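Local coordinates for protein putative arylalkylamine N-Acetyltransferase 7 (Aedes aegypti, PDB 4FD7) that probably transfers an acetyl group from acetyl-coenzyme A to an amine substrate, as a putative arylalkylamine N-acetyltransferase of the GNAT family, at residues K2-S6 and P83-S87; V106-S110 and I138-Y142; V144-A150 and L181-T186; I173-R177 and S234-D238. All coordinates share one frame. Residues are numbered along the deposited sequence.

Contact 1: residues K2-S6 and P83-S87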
loop_
_atom_site.group_PDB
_atom_site.type_symbol
_atom_site.label_atom_id
_atom_site.label_comp_id
_atom_site.label_asym_id
_atom_site.label_seq_id
_atom_site.Cartn_x
_atom_site.Cartn_y
_atom_site.Cartn_z
ATOM N N LYS A 2 8.831 0.017 20.126
ATOM C CA LYS A 2 7.869 -0.192 19.047
ATOM C C LYS A 2 6.967 1.026 18.864
ATOM O O LYS A 2 6.347 1.511 19.824
ATOM C CB LYS A 2 7.027 -1.429 19.329
ATOM C CG LYS A 2 6.232 -1.912 18.149
ATOM C CD LYS A 2 5.911 -3.397 18.262
ATOM C CE LYS A 2 4.622 -3.718 17.532
ATOM N NZ LYS A 2 4.380 -5.184 17.425
ATOM N N TRP A 3 6.897 1.515 17.631
ATOM C CA TRP A 3 6.188 2.755 17.345
ATOM C C TRP A 3 4.692 2.510 17.514
ATOM O O TRP A 3 4.156 1.472 17.106
ATOM C CB TRP A 3 6.531 3.255 15.927
ATOM C CG TRP A 3 6.020 4.633 15.576
ATOM C CD1 TRP A 3 6.738 5.795 15.559
ATOM C CD2 TRP A 3 4.701 4.976 15.165
ATOM N NE1 TRP A 3 5.942 6.836 15.178
ATOM C CE2 TRP A 3 4.670 6.363 14.934
ATOM C CE3 TRP A 3 3.519 4.258 14.974
ATOM C CZ2 TRP A 3 3.524 7.037 14.523
ATOM C CZ3 TRP A 3 2.372 4.931 14.567
ATOM C CH2 TRP A 3 2.387 6.298 14.345
ATOM N N THR A 4 4.024 3.461 18.153
ATOM C CA THR A 4 2.583 3.376 18.369
ATOM C C THR A 4 1.949 4.730 18.048
ATOM O O THR A 4 2.558 5.778 18.273
ATOM C CB THR A 4 2.264 2.991 19.830
ATOM O OG1 THR A 4 2.861 3.949 20.711
ATOM C CG2 THR A 4 2.812 1.615 20.168
ATOM N N ARG A 5 0.732 4.713 17.511
ATOM C CA ARG A 5 -0.001 5.939 17.250
ATOM C C ARG A 5 -0.604 6.451 18.548
ATOM O O ARG A 5 -1.246 5.686 19.267
ATOM C CB ARG A 5 -1.130 5.674 16.252
ATOM C CG ARG A 5 -2.134 6.834 16.114
ATOM C CD ARG A 5 -3.132 6.542 14.994
ATOM N NE ARG A 5 -4.217 7.523 14.970
ATOM C CZ ARG A 5 -4.985 7.766 13.913
ATOM N NH1 ARG A 5 -5.949 8.679 13.987
ATOM N NH2 ARG A 5 -4.795 7.090 12.791
ATOM N N SER A 6 -0.404 7.736 18.851
ATOM C CA SER A 6 -0.930 8.296 20.099
ATOM C C SER A 6 -2.451 8.322 20.119
ATOM O O SER A 6 -3.075 8.700 19.123
ATOM C CB SER A 6 -0.424 9.719 20.304
ATOM O OG SER A 6 -1.211 10.352 21.291
ATOM N N PRO A 83 -4.529 -3.343 13.557
ATOM C CA PRO A 83 -4.639 -2.736 14.895
ATOM C C PRO A 83 -3.685 -1.584 15.149
ATOM O O PRO A 83 -3.807 -0.973 16.220
ATOM C CB PRO A 83 -4.257 -3.889 15.836
ATOM C CG PRO A 83 -4.556 -5.121 15.069
ATOM C CD PRO A 83 -4.224 -4.786 13.650
ATOM N N ASP A 84 -2.746 -1.306 14.237
ATOM C CA ASP A 84 -1.862 -0.164 14.424
ATOM C C ASP A 84 -2.643 1.124 14.177
ATOM O O ASP A 84 -2.162 2.200 14.503
ATOM C CB ASP A 84 -0.644 -0.233 13.502
ATOM C CG ASP A 84 0.263 -1.430 13.811
ATOM O OD1 ASP A 84 0.108 -2.034 14.894
ATOM O OD2 ASP A 84 1.145 -1.746 12.982
ATOM N N ARG A 85 -3.844 1.000 13.603
ATOM C CA ARG A 85 -4.717 2.159 13.369
ATOM C C ARG A 85 -4.042 3.193 12.471
ATOM O O ARG A 85 -4.041 4.404 12.732
ATOM C CB ARG A 85 -5.189 2.772 14.690
ATOM C CG ARG A 85 -6.203 1.900 15.430
ATOM C CD ARG A 85 -6.959 2.698 16.499
ATOM N NE ARG A 85 -7.932 1.871 17.200
ATOM C CZ ARG A 85 -8.749 2.319 18.149
ATOM N NH1 ARG A 85 -8.724 3.605 18.501
ATOM N NH2 ARG A 85 -9.592 1.484 18.739
ATOM N N MET A 86 -3.449 2.702 11.396
ATOM C CA MET A 86 -2.808 3.606 10.462
ATOM C C MET A 86 -3.363 3.423 9.062
ATOM O O MET A 86 -3.013 4.184 8.164
ATOM C CB MET A 86 -1.279 3.420 10.471
ATOM C CG MET A 86 -0.602 3.861 11.788
ATOM S SD MET A 86 -0.679 5.647 12.097
ATOM C CE MET A 86 0.407 6.259 10.813
ATOM N N SER A 87 -4.237 2.441 8.866
ATOM C CA SER A 87 -4.705 2.153 7.511
ATOM C C SER A 87 -5.758 3.140 7.011
ATOM O O SER A 87 -6.568 3.649 7.785
ATOM C CB SER A 87 -5.172 0.702 7.366
ATOM O OG SER A 87 -4.083 -0.177 7.610
HETATM O O HOH W 1 -0.375 2.207 16.564
#
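Residues 2-6 lie as an extended, non-regular tail against the turn that follows helix 68-81. Trp3 is the first to engage: its CH2 comes within 3.9 Å of Met86 SD, and the sulfur sits 5.0 Å from the centroid of the six-membered ring in an oblique Met-aromatic contact. Thr4 turns its side chain away. Arg5 then holds the tail down. Its backbone N is 2.9 Å from water 1, which lies 2.7 Å from Asp84 O and bridges the two backbones by hydrogen bonds. Its extended side chain lays CD 3.9 Å from Met86 SD and ends in a hydrogen bond from Arg5 NH2 to Arg85 O at 2.8 Å. Arg5 NH1 also pairs with Asp35, while Arg85 directs its own charge to Glu38. Arg85 takes a left-handed backbone conformation where the chain turns toward strand 88-92. The whole is an N-terminal tail docked on a helix-to-strand connection at the surface of the GNAT domain.

Contact 2: residues V106-S110 and I138-Y142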
loop_
_atom_site.group_PDB
_atom_site.type_symbol
_atom_site.label_atom_id
_atom_site.label_comp_id
_atom_site.label_asym_id
_atom_site.label_seq_id
_atom_site.Cartn_x
_atom_site.Cartn_y
_atom_site.Cartn_z
ATOM N N VAL A 106 3.927 1.089 10.346
ATOM C CA VAL A 106 5.171 1.842 10.456
ATOM C C VAL A 106 6.382 0.912 10.446
ATOM O O VAL A 106 6.438 -0.050 11.213
ATOM C CB VAL A 106 5.154 2.766 11.687
ATOM C CG1 VAL A 106 6.502 3.491 11.873
ATOM C CG2 VAL A 106 4.014 3.778 11.548
ATOM N N ALA A 107 7.310 1.168 9.526
ATOM C CA ALA A 107 8.566 0.433 9.465
ATOM C C ALA A 107 9.542 1.131 10.408
ATOM O O ALA A 107 9.581 2.361 10.475
ATOM C CB ALA A 107 9.106 0.415 8.056
ATOM N N SER A 108 10.300 0.340 11.159
ATOM C CA SER A 108 11.246 0.880 12.125
ATOM C C SER A 108 12.596 0.230 11.922
ATOM O O SER A 108 12.677 -0.902 11.461
ATOM C CB SER A 108 10.759 0.631 13.552
ATOM O OG SER A 108 9.495 1.244 13.777
ATOM N N ARG A 109 13.644 0.972 12.271
ATOM C CA ARG A 109 15.016 0.590 12.012
ATOM C C ARG A 109 15.335 -0.766 12.626
ATOM O O ARG A 109 16.084 -1.562 12.052
ATOM C CB ARG A 109 15.939 1.675 12.567
ATOM C CG ARG A 109 17.417 1.496 12.258
ATOM C CD ARG A 109 18.236 2.530 13.011
ATOM N NE ARG A 109 18.208 3.837 12.355
ATOM C CZ ARG A 109 19.021 4.188 11.361
ATOM N NH1 ARG A 109 19.933 3.338 10.907
ATOM N NH2 ARG A 109 18.926 5.393 10.811
ATOM N N SER A 110 14.745 -1.042 13.784
ATOM C CA SER A 110 15.079 -2.260 14.502
ATOM C C SER A 110 14.363 -3.499 13.954
ATOM O O SER A 110 14.738 -4.620 14.301
ATOM C CB SER A 110 14.861 -2.098 16.010
ATOM O OG SER A 110 13.535 -1.733 16.337
ATOM N N ILE A 138 16.369 3.215 3.349
ATOM C CA ILE A 138 15.623 4.401 3.791
ATOM C C ILE A 138 16.124 5.036 5.106
ATOM O O ILE A 138 16.287 6.268 5.191
ATOM C CB ILE A 138 14.110 4.077 3.882
ATOM C CG1 ILE A 138 13.565 3.663 2.505
ATOM C CG2 ILE A 138 13.336 5.270 4.408
ATOM C CD1 ILE A 138 13.600 4.804 1.458
ATOM N N PHE A 139 16.403 4.210 6.110
ATOM C CA PHE A 139 16.729 4.734 7.442
ATOM C C PHE A 139 18.032 5.495 7.441
ATOM O O PHE A 139 18.102 6.603 7.951
ATOM C CB PHE A 139 16.805 3.618 8.489
ATOM C CG PHE A 139 15.533 2.842 8.629
ATOM C CD1 PHE A 139 14.433 3.393 9.276
ATOM C CD2 PHE A 139 15.429 1.566 8.096
ATOM C CE1 PHE A 139 13.250 2.671 9.405
ATOM C CE2 PHE A 139 14.244 0.841 8.223
ATOM C CZ PHE A 139 13.158 1.405 8.871
ATOM N N ASP A 140 19.066 4.911 6.843
ATOM C CA ASP A 140 20.355 5.593 6.770
ATOM C C ASP A 140 20.357 6.762 5.787
ATOM O O ASP A 140 20.988 7.778 6.036
ATOM C CB ASP A 140 21.471 4.612 6.422
ATOM C CG ASP A 140 21.814 3.686 7.575
ATOM O OD1 ASP A 140 21.550 4.052 8.737
ATOM O OD2 ASP A 140 22.368 2.597 7.317
ATOM N N ARG A 141 19.660 6.612 4.666
ATOM C CA ARG A 141 19.603 7.678 3.671
ATOM C C ARG A 141 18.943 8.935 4.212
ATOM O O ARG A 141 19.367 10.049 3.896
ATOM C CB ARG A 141 18.873 7.210 2.416
ATOM C CG ARG A 141 19.812 6.579 1.403
ATOM C CD ARG A 141 19.092 6.168 0.140
ATOM N NE ARG A 141 18.361 7.273 -0.481
ATOM C CZ ARG A 141 17.070 7.219 -0.795
ATOM N NH1 ARG A 141 16.371 6.115 -0.538
ATOM N NH2 ARG A 141 16.469 8.264 -1.362
ATOM N N TYR A 142 17.901 8.763 5.016
ATOM C CA TYR A 142 17.220 9.929 5.570
ATOM C C TYR A 142 17.548 10.214 7.039
ATOM O O TYR A 142 17.067 11.208 7.594
ATOM C CB TYR A 142 15.713 9.774 5.409
ATOM C CG TYR A 142 15.209 9.954 3.995
ATOM C CD1 TYR A 142 14.877 8.864 3.204
ATOM C CD2 TYR A 142 15.022 11.224 3.468
ATOM C CE1 TYR A 142 14.375 9.042 1.911
ATOM C CE2 TYR A 142 14.536 11.406 2.187
ATOM C CZ TYR A 142 14.215 10.324 1.411
ATOM O OH TYR A 142 13.723 10.545 0.130
HETATM O O HOH W 2 21.443 7.205 10.073
#
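Arg109, in the loop just after strand 98-108, brings the donors of this contact. Its NH1 makes a nearly straight hydrogen bond (176°) to Asp140 OD1 at 2.8 Å, part of a salt bridge. NE is paired with Asp145, and NH2 has a weak hydrogen bond to Val144 O. Water 2 joins the two charged groups loosely, 3.2 Å from Arg109 NH2 and 3.4 Å from Asp140 OD1, both weak. Ser108 OG is occupied by His146, and Ser108 N by Asp111; the backbones of Ala107 and Arg109 pair with those of Tyr147 and Asp145. Within helix 138-142, Tyr142 N donates to Ile138 O over 3.0 Å, and Tyr142 OH bonds to Ser234. Beneath the polar layer lies Phe139, which points toward the strand. Arg109 CA sits 3.7 Å from its ring centroid, only 8° off the normal, a CH-pi contact over the face. Ala107 CB is 4.3 Å from Phe139 CZ; Tyr147 meets this ring too. The guanidinium thus shares its charge between Asp140 of the helix and Asp145 ahead of the next strand, so a surface ion network tethers the short helix while the phenyl ring supplies the apolar packing.

Contact 3: residues V144-A150 and L181-T186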
loop_
_atom_site.group_PDB
_atom_site.type_symbol
_atom_site.label_atom_id
_atom_site.label_comp_id
_atom_site.label_asym_id
_atom_site.label_seq_id
_atom_site.Cartn_x
_atom_site.Cartn_y
_atom_site.Cartn_z
ATOM N N VAL A 144 16.546 8.559 9.670
ATOM C CA VAL A 144 15.342 8.408 10.470
ATOM C C VAL A 144 15.275 6.991 11.018
ATOM O O VAL A 144 15.921 6.079 10.490
ATOM C CB VAL A 144 14.060 8.698 9.658
ATOM C CG1 VAL A 144 14.078 10.119 9.143
ATOM C CG2 VAL A 144 13.929 7.710 8.499
ATOM N N ASP A 145 14.486 6.818 12.073
ATOM C CA ASP A 145 14.270 5.517 12.678
ATOM C C ASP A 145 12.929 4.909 12.275
ATOM O O ASP A 145 12.705 3.718 12.475
ATOM C CB ASP A 145 14.359 5.630 14.202
ATOM C CG ASP A 145 15.764 5.931 14.678
ATOM O OD1 ASP A 145 16.733 5.530 13.988
ATOM O OD2 ASP A 145 15.905 6.570 15.749
ATOM N N HIS A 146 12.040 5.719 11.709
ATOM C CA HIS A 146 10.722 5.223 11.328
ATOM C C HIS A 146 10.252 5.797 9.999
ATOM O O HIS A 146 10.642 6.904 9.621
ATOM C CB HIS A 146 9.682 5.565 12.398
ATOM C CG HIS A 146 10.124 5.270 13.796
ATOM N ND1 HIS A 146 10.172 3.991 14.304
ATOM C CD2 HIS A 146 10.525 6.092 14.796
ATOM C CE1 HIS A 146 10.594 4.035 15.557
ATOM N NE2 HIS A 146 10.811 5.295 15.880
ATOM N N TYR A 147 9.401 5.043 9.302
ATOM C CA TYR A 147 8.654 5.592 8.163
ATOM C C TYR A 147 7.336 4.865 7.901
ATOM O O TYR A 147 7.195 3.691 8.186
ATOM C CB TYR A 147 9.494 5.636 6.887
ATOM C CG TYR A 147 9.884 4.297 6.279
ATOM C CD1 TYR A 147 9.020 3.602 5.429
ATOM C CD2 TYR A 147 11.136 3.753 6.515
ATOM C CE1 TYR A 147 9.401 2.393 4.849
ATOM C CE2 TYR A 147 11.522 2.563 5.943
ATOM C CZ TYR A 147 10.659 1.887 5.111
ATOM O OH TYR A 147 11.054 0.692 4.549
ATOM N N LEU A 148 6.372 5.576 7.333
ATOM C CA LEU A 148 5.074 4.991 7.023
ATOM C C LEU A 148 5.185 4.112 5.778
ATOM O O LEU A 148 5.509 4.598 4.707
ATOM C CB LEU A 148 4.040 6.088 6.766
ATOM C CG LEU A 148 2.618 5.577 6.535
ATOM C CD1 LEU A 148 2.116 4.820 7.754
ATOM C CD2 LEU A 148 1.692 6.746 6.199
ATOM N N ASN A 149 4.912 2.822 5.944
ATOM C CA ASN A 149 4.999 1.836 4.876
ATOM C C ASN A 149 3.617 1.278 4.592
ATOM O O ASN A 149 2.645 1.576 5.314
ATOM C CB ASN A 149 5.931 0.712 5.310
ATOM C CG ASN A 149 6.414 -0.157 4.151
ATOM O OD1 ASN A 149 6.116 0.088 2.978
ATOM N ND2 ASN A 149 7.175 -1.182 4.488
ATOM N N ALA A 150 3.534 0.432 3.570
ATOM C CA ALA A 150 2.256 -0.098 3.113
ATOM C C ALA A 150 2.386 -1.526 2.616
ATOM O O ALA A 150 3.453 -1.946 2.170
ATOM C CB ALA A 150 1.713 0.760 2.008
ATOM N N LEU A 181 5.472 11.450 12.015
ATOM C CA LEU A 181 6.427 10.788 11.128
ATOM C C LEU A 181 6.888 11.766 10.068
ATOM O O LEU A 181 6.094 12.588 9.595
ATOM C CB LEU A 181 5.784 9.559 10.479
ATOM C CG LEU A 181 5.423 8.382 11.393
ATOM C CD1 LEU A 181 4.462 7.457 10.658
ATOM C CD2 LEU A 181 6.667 7.600 11.826
ATOM N N LYS A 182 8.157 11.669 9.676
ATOM C CA LYS A 182 8.721 12.612 8.701
ATOM C C LYS A 182 8.622 12.100 7.270
ATOM O O LYS A 182 8.747 12.865 6.316
ATOM C CB LYS A 182 10.201 12.877 9.005
ATOM C CG LYS A 182 10.508 13.331 10.439
ATOM C CD LYS A 182 11.999 13.654 10.552
ATOM C CE LYS A 182 12.368 14.107 11.954
ATOM N NZ LYS A 182 13.783 14.571 11.984
ATOM N N LEU A 183 8.406 10.798 7.124
ATOM C CA LEU A 183 8.642 10.146 5.851
ATOM C C LEU A 183 7.706 8.989 5.640
ATOM O O LEU A 183 7.402 8.252 6.583
ATOM C CB LEU A 183 10.072 9.591 5.847
ATOM C CG LEU A 183 10.707 8.991 4.606
ATOM C CD1 LEU A 183 10.924 10.046 3.523
ATOM C CD2 LEU A 183 12.030 8.389 5.004
ATOM N N SER A 184 7.253 8.828 4.401
ATOM C CA SER A 184 6.633 7.567 3.990
ATOM C C SER A 184 7.481 6.989 2.868
ATOM O O SER A 184 8.024 7.735 2.063
ATOM C CB SER A 184 5.198 7.788 3.497
ATOM O OG SER A 184 4.589 6.536 3.159
ATOM N N ALA A 185 7.626 5.672 2.824
ATOM C CA ALA A 185 8.261 5.012 1.677
ATOM C C ALA A 185 7.544 3.709 1.421
ATOM O O ALA A 185 7.001 3.103 2.327
ATOM C CB ALA A 185 9.723 4.753 1.912
ATOM N N THR A 186 7.542 3.276 0.175
ATOM C CA THR A 186 6.740 2.117 -0.180
ATOM C C THR A 186 7.306 1.497 -1.440
ATOM O O THR A 186 7.953 2.186 -2.237
ATOM C CB THR A 186 5.240 2.531 -0.323
ATOM O OG1 THR A 186 4.677 2.694 0.986
ATOM C CG2 THR A 186 4.411 1.500 -1.089
HETATM O O HOH W 3 9.662 9.133 9.657
#
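Strands 146-150 and 183-186 run the same way but meet at a single bridge, Leu148 with Ser184, whose CA atoms are 4.3 Å apart. Leu148 N donates to Leu183 O at 3.0 Å, and Ala185 N donates to Leu148 O at 3.0 Å. Ser184 OG also reaches Leu148 O, at 2.6 Å, giving this carbonyl a second donor. The strand axes diverge by 39°. On the N-terminal side of the bridge, water 3 spans the backbones, 2.4 Å from His146 O and 2.9 Å from Lys182 N. On the other side, Asn149 OD1 folds back on Ala150 N at 2.7 Å, and Thr186 OG1 donates to Ala185 O at 2.7 Å. Two parallel strands splayed in this way, joined through helices 164-170 and 172-179 by a beta-alpha-beta crossover, are the hallmark of the GNAT fold, in which the opening between them typically receives acetyl-CoA. On one face Tyr147 packs on the second strand, CB to Leu183 CB at 4.1 Å and CD1 to Ala185 CB at 3.8 Å; its hydroxyl is bonded to Tyr232. On the other, Leu148 CB lies 4.1 Å from Leu181 CD1 beneath helix 172-179, whose first residue, Arg172, hydrogen-bonds to the hydroxyls of Ser184 and Thr186. His146 CB touches Leu181 CD2 at 3.7 Å, and Val144 CG2 meets Leu183 CD2 at 4.0 Å.

Contact 4: residues I173-R177 and S234-D238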
loop_
_atom_site.group_PDB
_atom_site.type_symbol
_atom_site.label_atom_id
_atom_site.label_comp_id
_atom_site.label_asym_id
_atom_site.label_seq_id
_atom_site.Cartn_x
_atom_site.Cartn_y
_atom_site.Cartn_z
ATOM N N ILE A 173 0.180 12.530 3.802
ATOM C CA ILE A 173 0.826 13.767 4.212
ATOM C C ILE A 173 0.238 14.300 5.530
ATOM O O ILE A 173 0.985 14.476 6.502
ATOM C CB ILE A 173 0.827 14.828 3.075
ATOM C CG1 ILE A 173 1.695 14.356 1.905
ATOM C CG2 ILE A 173 1.325 16.141 3.592
ATOM C CD1 ILE A 173 1.585 15.226 0.676
ATOM N N PRO A 174 -1.088 14.557 5.586
ATOM C CA PRO A 174 -1.574 14.997 6.902
ATOM C C PRO A 174 -1.512 13.899 7.970
ATOM O O PRO A 174 -1.280 14.224 9.133
ATOM C CB PRO A 174 -3.030 15.424 6.631
ATOM C CG PRO A 174 -3.400 14.762 5.349
ATOM C CD PRO A 174 -2.145 14.605 4.554
ATOM N N LEU A 175 -1.698 12.635 7.597
ATOM C CA LEU A 175 -1.621 11.545 8.578
ATOM C C LEU A 175 -0.246 11.508 9.248
ATOM O O LEU A 175 -0.156 11.393 10.471
ATOM C CB LEU A 175 -1.924 10.185 7.931
ATOM C CG LEU A 175 -1.713 8.931 8.794
ATOM C CD1 LEU A 175 -2.598 8.930 10.051
ATOM C CD2 LEU A 175 -1.939 7.659 7.985
ATOM N N CYS A 176 0.817 11.633 8.456
ATOM C CA CYS A 176 2.172 11.601 9.009
ATOM C C CYS A 176 2.433 12.815 9.882
ATOM O O CYS A 176 3.100 12.723 10.903
ATOM C CB CYS A 176 3.229 11.552 7.911
ATOM S SG CYS A 176 3.405 9.958 7.115
ATOM N N ARG A 177 1.925 13.965 9.463
ATOM C CA ARG A 177 2.154 15.170 10.241
ATOM C C ARG A 177 1.499 15.011 11.596
ATOM O O ARG A 177 2.035 15.452 12.618
ATOM C CB ARG A 177 1.596 16.403 9.520
ATOM C CG ARG A 177 2.362 16.779 8.260
ATOM C CD ARG A 177 2.144 18.248 7.878
ATOM N NE ARG A 177 2.675 18.541 6.550
ATOM C CZ ARG A 177 2.034 19.233 5.617
ATOM N NH1 ARG A 177 0.823 19.722 5.862
ATOM N NH2 ARG A 177 2.605 19.445 4.435
ATOM N N SER A 234 9.967 7.250 -2.071
ATOM C CA SER A 234 9.853 7.922 -0.768
ATOM C C SER A 234 9.328 9.360 -0.824
ATOM O O SER A 234 9.545 10.085 -1.790
ATOM C CB SER A 234 11.191 7.857 -0.002
ATOM O OG SER A 234 12.262 8.419 -0.736
ATOM N N LEU A 235 8.649 9.768 0.241
ATOM C CA LEU A 235 8.035 11.090 0.316
ATOM C C LEU A 235 8.286 11.710 1.676
ATOM O O LEU A 235 7.826 11.183 2.692
ATOM C CB LEU A 235 6.527 10.975 0.086
ATOM C CG LEU A 235 5.679 12.244 0.179
ATOM C CD1 LEU A 235 5.968 13.175 -0.996
ATOM C CD2 LEU A 235 4.202 11.866 0.242
ATOM N N ARG A 236 9.011 12.826 1.693
ATOM C CA ARG A 236 9.159 13.611 2.915
ATOM C C ARG A 236 7.958 14.512 3.101
ATOM O O ARG A 236 7.562 15.253 2.194
ATOM C CB ARG A 236 10.427 14.463 2.890
ATOM C CG ARG A 236 11.686 13.690 3.215
ATOM C CD ARG A 236 12.824 14.636 3.580
ATOM N NE ARG A 236 12.694 15.230 4.912
ATOM C CZ ARG A 236 13.652 15.957 5.474
ATOM N NH1 ARG A 236 14.782 16.171 4.810
ATOM N NH2 ARG A 236 13.493 16.466 6.683
ATOM N N VAL A 237 7.363 14.436 4.284
ATOM C CA VAL A 237 6.180 15.210 4.565
ATOM C C VAL A 237 6.617 16.383 5.422
ATOM O O VAL A 237 7.818 16.599 5.596
ATOM C CB VAL A 237 5.105 14.364 5.248
ATOM C CG1 VAL A 237 4.890 13.076 4.443
ATOM C CG2 VAL A 237 5.505 14.030 6.679
ATOM N N ASP A 238 5.687 17.156 5.920
ATOM C CA ASP A 238 6.055 18.279 6.767
ATOM C C ASP A 238 7.017 19.216 6.044
ATOM O O ASP A 238 6.803 19.563 4.884
ATOM C CB ASP A 238 6.651 17.753 8.077
ATOM C CG ASP A 238 8.131 17.705 8.042
ATOM O OD1 ASP A 238 8.706 18.793 7.960
ATOM O OD2 ASP A 238 8.708 16.611 8.091
#
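Val237 presses its two methyls against one side of helix 172-179. Its CG2 is 3.6 Å from Cys176 CB, and its CG1 lies 4.1 Å from Ile173 CA and 4.3 Å from Ile173 CG1. The backbones come close here, with the CA atoms of Ile173 and Val237 5.6 Å apart. Two residues earlier, on strand 229-236, Leu235 also points at the helix and sets CD2 3.9 Å from Ile173 CG1, so Ile173 meets both aliphatic side chains. Cys176 and Arg177 follow Ile173 by three and four positions, about one helical turn, so all three lie on the side of the helix that meets the C-terminal segment; Arg177 N donates to Ile173 O at 3.1 Å. Cys176 continues the packing onto Leu148 and Leu181. Arg177 lies at the exposed margin, with CG 4.5 Å from Val237 CG2. Its NE stands 3.4 Å from Asp238 N, but both are donors and form no hydrogen bond. No hydrogen bond or salt bridge crosses between the two segments, so the C-terminal end of the chain is held against the helix by apolar van der Waals packing, while the backbones of Leu235 and Val237 find partners in Ser184 and Lys182, in and just before strand 183-188.

In the fold
Contacts 1, 2 and 3 follow one another along the chain, whereas the segments of contacts 3 and 4 alternate. Contact 3 is the nearest of the four to the chain's centre, its own centre about 7 Å from that of contact 2, 8 Å from contact 4 and 13 Å from contact 1. Strand 98-108 of contact 2 neighbours strand 146-155 of contact 3 in the five-stranded sheet; strand 183-188 of contact 3 neighbours strand 229-236 of contact 4 in the three-stranded one. Contact 3 thus joins the two sheets of the GNAT fold. Trp3 of contact 1 packs on Val106, His146 and Leu181, bringing the N-terminal tail to the edge of contacts 2 and 3; Met86 reaches Leu175 of contact 4. Both chain termini therefore pack around the splayed strands.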